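Local atomic coordinates of proteasome assembly chaperone family protein (Thermoplasma acidophilum, PDB entry 3GAA), a protein that is of unknown function but belongs to the PAC2 family and may act as a proteasome assembly chaperone. Residues Lys74-Tyr82 and Val91-Ser99. Numbering follows the deposited sequence.
Sequences KLRHPFRIY and VAMCEVPIS
R80 and M93 form a hydrogen-bonded pair of an antiparallel β hairpin, as two reciprocal backbone bonds show: R80 N to M93 O and M93 N to R80 O, both 3.0 Å. Y82 and V91 repeat the pattern, and E95 N to P78 O at 2.9 Å carries it just past the strands. The axes of strands 79-82 and 91-94 approach to 4.7 Å, their directions 167° apart, and C94 CA–H and F79 CA–H point at the carbonyl oxygens of P78 and M93.

Beyond the strand ends R76 and E95 pair, and R80 reaches toward them from its strand. E95 OE1 accepts R76 NH2 at 2.8 Å through its syn lone pair, while E95 OE2 also lies 2.8 Å from R76 NH2, the two planes being 35° apart. The approach of R80 NH2 to E95 OE1 is less certain. R80 NE bonds to H77 O at 2.8 Å, and R76 NE to K74 O, which limits rotation of both guanidinium groups.

Apolar contacts divide between the sheet's faces. F79, CG anti to its backbone nitrogen (chi1 -157°), lays one ring face against C94 CB, 3.9 Å from the centroid; C94 SG approaches obliquely. The sheet face carrying F79, C94, I81 and A92 meets helix 103-117, whereas M93 and Y82 face helix 39-51. Just beyond the strand ends, P78 CB packs on V96 CG2.

The R76–E95 salt bridge thus joins the two flanking loops electrostatically, and R80, a less certain second donor, may help keep E95 ionised.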
# COMPACT_ATOMS: atom_id res chain seq x y z
N LYS A 74 -6.87 -37.70 20.11
CA LYS A 74 -5.68 -37.08 19.56
C LYS A 74 -6.13 -35.71 19.08
O LYS A 74 -6.84 -35.60 18.09
CB LYS A 74 -5.06 -37.92 18.41
CG LYS A 74 -5.33 -39.46 18.55
CD LYS A 74 -4.74 -40.36 17.38
CE LYS A 74 -5.34 -40.04 15.95
NZ LYS A 74 -6.74 -40.62 15.66
N LEU A 75 -5.77 -34.66 19.80
CA LEU A 75 -6.12 -33.32 19.33
C LEU A 75 -5.33 -32.93 18.06
O LEU A 75 -4.12 -33.00 18.03
CB LEU A 75 -5.89 -32.30 20.43
CG LEU A 75 -6.46 -30.91 20.24
CD1 LEU A 75 -7.98 -31.02 20.07
CD2 LEU A 75 -6.07 -29.99 21.40
N ARG A 76 -6.01 -32.55 16.99
CA ARG A 76 -5.32 -31.89 15.91
C ARG A 76 -6.15 -30.96 15.06
O ARG A 76 -7.38 -31.03 14.99
CB ARG A 76 -4.59 -32.83 14.97
CG ARG A 76 -4.89 -34.25 15.04
CD ARG A 76 -6.15 -34.64 14.40
NE ARG A 76 -6.66 -35.79 15.13
CZ ARG A 76 -7.31 -36.83 14.63
NH1 ARG A 76 -7.72 -37.76 15.48
NH2 ARG A 76 -7.59 -36.94 13.34
N HIS A 77 -5.42 -30.10 14.39
CA HIS A 77 -6.00 -29.23 13.41
C HIS A 77 -6.42 -30.07 12.19
O HIS A 77 -5.71 -30.99 11.77
CB HIS A 77 -4.94 -28.20 13.07
CG HIS A 77 -5.41 -27.11 12.19
ND1 HIS A 77 -5.55 -27.27 10.83
CD2 HIS A 77 -5.72 -25.82 12.45
CE1 HIS A 77 -5.93 -26.12 10.29
NE2 HIS A 77 -6.03 -25.22 11.26
N PRO A 78 -7.56 -29.74 11.59
CA PRO A 78 -8.15 -30.45 10.45
C PRO A 78 -7.37 -30.52 9.13
O PRO A 78 -7.61 -31.43 8.37
CB PRO A 78 -9.41 -29.65 10.17
CG PRO A 78 -9.10 -28.31 10.65
CD PRO A 78 -8.37 -28.56 11.93
N PHE A 79 -6.50 -29.55 8.83
CA PHE A 79 -5.74 -29.53 7.56
C PHE A 79 -4.22 -29.49 7.85
O PHE A 79 -3.70 -28.46 8.28
CB PHE A 79 -6.14 -28.31 6.74
CG PHE A 79 -5.89 -28.43 5.24
CD1 PHE A 79 -4.71 -28.89 4.74
CD2 PHE A 79 -6.83 -27.99 4.34
CE1 PHE A 79 -4.50 -28.95 3.38
CE2 PHE A 79 -6.62 -28.06 3.00
CZ PHE A 79 -5.47 -28.54 2.52
N ARG A 80 -3.54 -30.61 7.51
CA ARG A 80 -2.14 -30.88 7.87
C ARG A 80 -1.37 -31.37 6.66
O ARG A 80 -1.93 -32.02 5.83
CB ARG A 80 -2.08 -31.94 8.95
CG ARG A 80 -2.50 -31.40 10.28
CD ARG A 80 -2.65 -32.43 11.43
NE ARG A 80 -3.94 -33.07 11.27
CZ ARG A 80 -4.12 -34.24 10.67
NH1 ARG A 80 -3.07 -34.92 10.24
NH2 ARG A 80 -5.34 -34.73 10.52
N ILE A 81 -0.09 -31.04 6.59
CA ILE A 81 0.77 -31.46 5.51
C ILE A 81 1.97 -32.15 6.10
O ILE A 81 2.59 -31.63 6.99
CB ILE A 81 1.21 -30.28 4.64
CG1 ILE A 81 -0.06 -29.53 4.17
CG2 ILE A 81 2.10 -30.77 3.49
CD1 ILE A 81 0.24 -28.40 3.29
N TYR A 82 2.28 -33.33 5.58
CA TYR A 82 3.37 -34.12 6.09
C TYR A 82 4.40 -34.37 5.04
O TYR A 82 4.10 -34.35 3.87
CB TYR A 82 2.86 -35.48 6.51
CG TYR A 82 1.89 -35.45 7.64
CD1 TYR A 82 2.31 -35.73 8.96
CD2 TYR A 82 0.53 -35.21 7.41
CE1 TYR A 82 1.42 -35.75 10.03
CE2 TYR A 82 -0.39 -35.23 8.49
CZ TYR A 82 0.09 -35.51 9.79
OH TYR A 82 -0.75 -35.51 10.85
N VAL A 91 2.34 -35.47 1.96
CA VAL A 91 0.91 -35.73 1.99
C VAL A 91 0.16 -34.52 2.53
O VAL A 91 0.54 -33.94 3.54
CB VAL A 91 0.52 -36.97 2.82
CG1 VAL A 91 -1.01 -36.95 3.02
CG2 VAL A 91 1.12 -38.31 2.17
N ALA A 92 -0.88 -34.12 1.82
CA ALA A 92 -1.70 -33.03 2.22
C ALA A 92 -3.01 -33.68 2.51
O ALA A 92 -3.53 -34.41 1.67
CB ALA A 92 -1.80 -32.04 1.09
N MET A 93 -3.54 -33.48 3.72
CA MET A 93 -4.86 -34.01 4.06
C MET A 93 -5.69 -33.06 4.80
O MET A 93 -5.20 -32.33 5.66
CB MET A 93 -4.82 -35.28 4.90
CG MET A 93 -4.21 -35.19 6.30
SD MET A 93 -4.23 -36.91 6.89
CE MET A 93 -3.15 -37.06 8.31
N CYS A 94 -6.98 -33.13 4.51
CA CYS A 94 -7.96 -32.37 5.23
C CYS A 94 -9.13 -33.23 5.70
O CYS A 94 -9.81 -33.83 4.90
CB CYS A 94 -8.43 -31.24 4.35
SG CYS A 94 -9.39 -30.06 5.35
N GLU A 95 -9.34 -33.28 7.00
CA GLU A 95 -10.26 -34.23 7.60
C GLU A 95 -11.72 -33.79 7.68
O GLU A 95 -12.54 -34.54 8.20
CB GLU A 95 -9.80 -34.52 9.01
CG GLU A 95 -8.40 -35.09 9.08
CD GLU A 95 -8.02 -35.71 10.44
OE1 GLU A 95 -7.83 -34.93 11.40
OE2 GLU A 95 -7.85 -36.97 10.56
N VAL A 96 -12.04 -32.58 7.22
CA VAL A 96 -13.36 -32.02 7.35
C VAL A 96 -13.70 -31.34 6.04
O VAL A 96 -12.84 -30.81 5.38
CB VAL A 96 -13.50 -31.03 8.58
CG1 VAL A 96 -13.01 -31.70 9.85
CG2 VAL A 96 -12.78 -29.72 8.37
N PRO A 97 -14.96 -31.38 5.63
CA PRO A 97 -15.14 -30.99 4.25
C PRO A 97 -15.10 -29.48 4.03
O PRO A 97 -15.55 -28.70 4.87
CB PRO A 97 -16.50 -31.58 3.92
CG PRO A 97 -17.22 -31.71 5.27
CD PRO A 97 -16.18 -31.89 6.27
N ILE A 98 -14.56 -29.11 2.89
CA ILE A 98 -14.48 -27.73 2.46
C ILE A 98 -15.68 -27.40 1.57
O ILE A 98 -15.95 -28.03 0.55
CB ILE A 98 -13.23 -27.53 1.65
CG1 ILE A 98 -12.02 -27.70 2.55
CG2 ILE A 98 -13.26 -26.16 1.00
CD1 ILE A 98 -10.86 -28.40 1.83
N SER A 99 -16.43 -26.41 1.99
CA SER A 99 -17.53 -25.95 1.18
C SER A 99 -17.06 -25.64 -0.24
O SER A 99 -15.97 -25.11 -0.44
CB SER A 99 -18.09 -24.68 1.80
OG SER A 99 -18.66 -23.86 0.80